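Local coordinates for putative uncharacterized protein (PDB 3NZ3) that probably binds mucin at the bacterial surface through this mucin-binding domain of a cell-wall-anchored pneumococcal protein, and so is likely to serve in adhesion, at residues A[25-31]-A[102-108]. Residues are numbered along the deposited sequence; the frame is centred on the assembly and turned at random.
Sequences IIHYVDK and EITVRYD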
ATOM      1  N   ILE A  25      -0.804   3.057   2.881  1.00 17.64           N
ATOM      2  CA  ILE A  25      -1.757   3.493   3.894  1.00 17.94           C
ATOM      3  C   ILE A  25      -2.547   4.689   3.385  1.00 18.03           C
ATOM      4  O   ILE A  25      -1.977   5.652   2.846  1.00 17.79           O
ATOM      5  CB  ILE A  25      -1.061   3.834   5.229  1.00 18.03           C
ATOM      6  CG1 ILE A  25      -0.305   2.603   5.754  1.00 18.42           C
ATOM      7  CG2 ILE A  25      -2.084   4.323   6.266  1.00 17.85           C
ATOM      8  CD1 ILE A  25       0.641   2.881   6.918  1.00 20.26           C
ATOM      9  N   ILE A  26      -3.865   4.626   3.553  1.00 17.96           N
ATOM     10  CA  ILE A  26      -4.715   5.756   3.230  1.00 18.28           C
ATOM     11  C   ILE A  26      -5.243   6.347   4.534  1.00 18.74           C
ATOM     12  O   ILE A  26      -5.800   5.624   5.369  1.00 18.71           O
ATOM     13  CB  ILE A  26      -5.880   5.359   2.290  1.00 18.31           C
ATOM     14  CG1 ILE A  26      -5.353   4.514   1.125  1.00 18.38           C
ATOM     15  CG2 ILE A  26      -6.616   6.615   1.781  1.00 18.71           C
ATOM     16  CD1 ILE A  26      -6.430   3.813   0.313  1.00 19.76           C
ATOM     17  N   HIS A  27      -5.026   7.646   4.712  1.00 18.76           N
ATOM     18  CA  HIS A  27      -5.559   8.391   5.853  1.00 19.45           C
ATOM     19  C   HIS A  27      -6.737   9.233   5.395  1.00 19.42           C
ATOM     20  O   HIS A  27      -6.784   9.676   4.241  1.00 19.20           O
ATOM     21  CB  HIS A  27      -4.517   9.333   6.455  1.00 19.52           C
ATOM     22  CG  HIS A  27      -3.241   8.668   6.866  1.00 20.73           C
ATOM     23  ND1 HIS A  27      -3.153   7.831   7.957  1.00 22.27           N
ATOM     24  CD2 HIS A  27      -1.992   8.745   6.346  1.00 21.91           C
ATOM     25  CE1 HIS A  27      -1.906   7.412   8.088  1.00 22.96           C
ATOM     26  NE2 HIS A  27      -1.182   7.953   7.123  1.00 22.60           N
ATOM     27  N   TYR A  28      -7.671   9.467   6.314  1.00 19.46           N
ATOM     28  CA  TYR A  28      -8.865  10.272   6.045  1.00 19.63           C
ATOM     29  C   TYR A  28      -8.955  11.344   7.120  1.00 20.08           C
ATOM     30  O   TYR A  28      -9.170  11.030   8.294  1.00 20.02           O
ATOM     31  CB  TYR A  28     -10.119   9.396   6.063  1.00 19.67           C
ATOM     32  CG  TYR A  28     -10.094   8.281   5.040  1.00 19.94           C
ATOM     33  CD1 TYR A  28      -9.548   7.036   5.351  1.00 20.16           C
ATOM     34  CD2 TYR A  28     -10.602   8.477   3.760  1.00 20.03           C
ATOM     35  CE1 TYR A  28      -9.514   6.002   4.403  1.00 20.02           C
ATOM     36  CE2 TYR A  28     -10.578   7.459   2.808  1.00 20.46           C
ATOM     37  CZ  TYR A  28     -10.027   6.224   3.137  1.00 20.63           C
ATOM     38  OH  TYR A  28     -10.003   5.216   2.199  1.00 20.26           O
ATOM     39  N   VAL A  29      -8.773  12.604   6.725  1.00 19.95           N
ATOM     40  CA  VAL A  29      -8.694  13.696   7.697  1.00 20.01           C
ATOM     41  C   VAL A  29      -9.617  14.875   7.383  1.00 20.13           C
ATOM     42  O   VAL A  29     -10.065  15.061   6.247  1.00 19.72           O
ATOM     43  CB  VAL A  29      -7.236  14.223   7.892  1.00 19.89           C
ATOM     44  CG1 VAL A  29      -6.266  13.088   8.259  1.00 19.63           C
ATOM     45  CG2 VAL A  29      -6.741  14.970   6.654  1.00 20.72           C
ATOM     46  N   ASP A  30      -9.896  15.668   8.411  1.00 20.62           N
ATOM     47  CA  ASP A  30     -10.542  16.959   8.229  1.00 21.23           C
ATOM     48  C   ASP A  30      -9.539  17.897   7.548  1.00 21.61           C
ATOM     49  O   ASP A  30      -8.410  18.060   8.023  1.00 21.80           O
ATOM     50  CB  ASP A  30     -10.976  17.507   9.591  1.00 21.30           C
ATOM     51  CG  ASP A  30     -11.781  18.788   9.490  1.00 21.01           C
ATOM     52  OD1 ASP A  30     -11.263  19.787   8.958  1.00 22.14           O
ATOM     53  OD2 ASP A  30     -12.932  18.798   9.967  1.00 21.77           O
ATOM     54  N   LYS A  31      -9.955  18.500   6.433  1.00 22.46           N
ATOM     55  CA  LYS A  31      -9.102  19.411   5.647  1.00 23.13           C
ATOM     56  C   LYS A  31      -8.438  20.500   6.493  1.00 23.53           C
ATOM     57  O   LYS A  31      -7.281  20.853   6.255  1.00 23.45           O
ATOM     58  CB  LYS A  31      -9.904  20.064   4.507  1.00 23.22           C
ATOM     59  CG  LYS A  31      -9.038  20.832   3.500  1.00 25.18           C
ATOM     60  CD  LYS A  31      -9.878  21.638   2.535  1.00 28.11           C
ATOM     61  CE  LYS A  31      -8.993  22.446   1.583  1.00 30.17           C
ATOM     62  NZ  LYS A  31      -9.820  23.340   0.729  1.00 31.73           N
ATOM     63  N   GLU A 102       1.780   6.602   1.284  1.00 25.15           N
ATOM     64  CA  GLU A 102       0.754   7.138   2.159  1.00 25.00           C
ATOM     65  C   GLU A 102      -0.059   8.136   1.352  1.00 24.88           C
ATOM     66  O   GLU A 102       0.500   8.981   0.646  1.00 25.35           O
ATOM     67  CB  GLU A 102       1.368   7.801   3.390  1.00 25.23           C
ATOM     68  CG  GLU A 102       1.882   6.820   4.430  1.00 26.47           C
ATOM     69  CD  GLU A 102       2.549   7.500   5.615  1.00 29.06           C
ATOM     70  OE1 GLU A 102       2.119   8.612   5.996  0.60 28.82           O
ATOM     71  OE2 GLU A 102       3.505   6.913   6.166  0.60 28.35           O
ATOM     72  N   ILE A 103      -1.378   8.004   1.422  1.00 24.30           N
ATOM     73  CA  ILE A 103      -2.289   8.912   0.737  1.00 23.97           C
ATOM     74  C   ILE A 103      -3.230   9.499   1.785  1.00 23.56           C
ATOM     75  O   ILE A 103      -3.722   8.782   2.658  1.00 22.96           O
ATOM     76  CB  ILE A 103      -3.069   8.181  -0.387  1.00 24.24           C
ATOM     77  CG1 ILE A 103      -2.096   7.702  -1.477  1.00 24.81           C
ATOM     78  CG2 ILE A 103      -4.154   9.082  -0.995  1.00 24.22           C
ATOM     79  CD1 ILE A 103      -2.720   6.848  -2.554  1.00 27.44           C
ATOM     80  N   THR A 104      -3.452  10.807   1.712  1.00 22.93           N
ATOM     81  CA  THR A 104      -4.383  11.477   2.615  1.00 22.02           C
ATOM     82  C   THR A 104      -5.572  12.007   1.829  1.00 21.87           C
ATOM     83  O   THR A 104      -5.422  12.806   0.899  1.00 21.83           O
ATOM     84  CB  THR A 104      -3.693  12.609   3.407  1.00 22.46           C
ATOM     85  OG1 THR A 104      -2.650  12.057   4.222  1.00 20.53           O
ATOM     86  CG2 THR A 104      -4.693  13.339   4.304  1.00 21.48           C
ATOM     87  N   VAL A 105      -6.750  11.515   2.186  1.00 21.49           N
ATOM     88  CA  VAL A 105      -8.003  11.997   1.635  1.00 21.57           C
ATOM     89  C   VAL A 105      -8.532  13.050   2.608  1.00 22.21           C
ATOM     90  O   VAL A 105      -8.592  12.809   3.816  1.00 22.11           O
ATOM     91  CB  VAL A 105      -9.020  10.833   1.474  1.00 21.60           C
ATOM     92  CG1 VAL A 105     -10.367  11.332   0.965  1.00 21.14           C
ATOM     93  CG2 VAL A 105      -8.457   9.749   0.541  1.00 21.05           C
ATOM     94  N   ARG A 106      -8.906  14.216   2.081  1.00 22.74           N
ATOM     95  CA  ARG A 106      -9.319  15.345   2.923  1.00 23.20           C
ATOM     96  C   ARG A 106     -10.788  15.712   2.764  1.00 23.45           C
ATOM     97  O   ARG A 106     -11.283  15.887   1.643  1.00 22.93           O
ATOM     98  CB  ARG A 106      -8.428  16.566   2.668  1.00 23.31           C
ATOM     99  CG  ARG A 106      -7.037  16.420   3.249  1.00 24.30           C
ATOM    100  CD  ARG A 106      -6.114  17.556   2.864  1.00 26.83           C
ATOM    101  NE  ARG A 106      -4.805  17.386   3.497  1.00 28.86           N
ATOM    102  CZ  ARG A 106      -3.777  16.735   2.950  1.00 29.88           C
ATOM    103  NH1 ARG A 106      -3.891  16.181   1.750  1.00 28.93           N
ATOM    104  NH2 ARG A 106      -2.629  16.635   3.611  1.00 29.90           N
ATOM    105  N   TYR A 107     -11.471  15.824   3.905  1.00 24.16           N
ATOM    106  CA  TYR A 107     -12.874  16.220   3.964  1.00 24.94           C
ATOM    107  C   TYR A 107     -12.989  17.604   4.582  1.00 25.75           C
ATOM    108  O   TYR A 107     -12.368  17.903   5.615  1.00 25.54           O
ATOM    109  CB  TYR A 107     -13.698  15.243   4.812  1.00 25.09           C
ATOM    110  CG  TYR A 107     -13.793  13.825   4.289  1.00 24.83           C
ATOM    111  CD1 TYR A 107     -12.718  12.944   4.406  1.00 24.29           C
ATOM    112  CD2 TYR A 107     -14.974  13.350   3.718  1.00 24.86           C
ATOM    113  CE1 TYR A 107     -12.807  11.625   3.938  1.00 24.71           C
ATOM    114  CE2 TYR A 107     -15.076  12.039   3.254  1.00 24.66           C
ATOM    115  CZ  TYR A 107     -13.984  11.183   3.369  1.00 25.09           C
ATOM    116  OH  TYR A 107     -14.075   9.886   2.915  1.00 24.85           O
ATOM    117  N   ASP A 108     -13.791  18.450   3.954  1.00 26.44           N
ATOM    118  CA  ASP A 108     -14.043  19.777   4.491  1.00 27.52           C
ATOM    119  C   ASP A 108     -15.484  19.812   4.988  1.00 27.78           C
ATOM    120  O   ASP A 108     -16.384  19.308   4.317  1.00 27.54           O
ATOM    121  CB  ASP A 108     -13.804  20.829   3.410  1.00 27.97           C
ATOM    122  CG  ASP A 108     -13.421  22.190   3.981  1.00 29.10           C
ATOM    123  OD1 ASP A 108     -13.174  22.302   5.204  1.00 30.80           O
ATOM    124  OD2 ASP A 108     -13.367  23.152   3.190  1.00 30.92           O
TER
HETATM  125  O   HOH W   1     -13.245  21.178   7.803  1.00 29.18           O
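At the edge of the Tyr107 ring, in its plane, lie Tyr28 CD2, 3.8 Å from Tyr107 CE1, and Val29 O. Matching first torsions (chi1 -60° for Tyr28, -64° for Tyr107) lean the two tyrosines the same way, side by side. Val105 CB packs 3.6 Å from the same Tyr28 CD2. On the other side of the sheet, Glu102 OE1 sits in the plane of the His27 imidazole, 3.5 Å from His27 NE2, with the carboxylate turned 83° from the ring; Ile25 CG2, from the same strand as His27, sits above one ring face, toward its rim. The Arg106 guanidinium has Thr104 CG2 over its centre, while Arg106 CG runs beside Val29 CG2, which also touches Thr104 CG2 at 3.5 Å.

Six backbone hydrogen bonds join the first and last strands of the mucin-binding domain in parallel, 101-107 being an outermost strand of the mixed sheet. The last, Lys31 N to Tyr107 O at 2.6 Å, arrives from above the carbonyl plane. Asp30, held by Tyr81 OH and the Val32 and Thr33 N-H groups, is also linked to Asp108 by a water donating to both OD1 atoms.

Val89 and Val73 of the two-stranded sheet pack against the Ile26 face, and Tyr107 OH donates a hydrogen bond to Gly76 O. His27 ND1 bonds Asp40, so the imidazole lies between two acidic side chains, which would probably favour its protonated form.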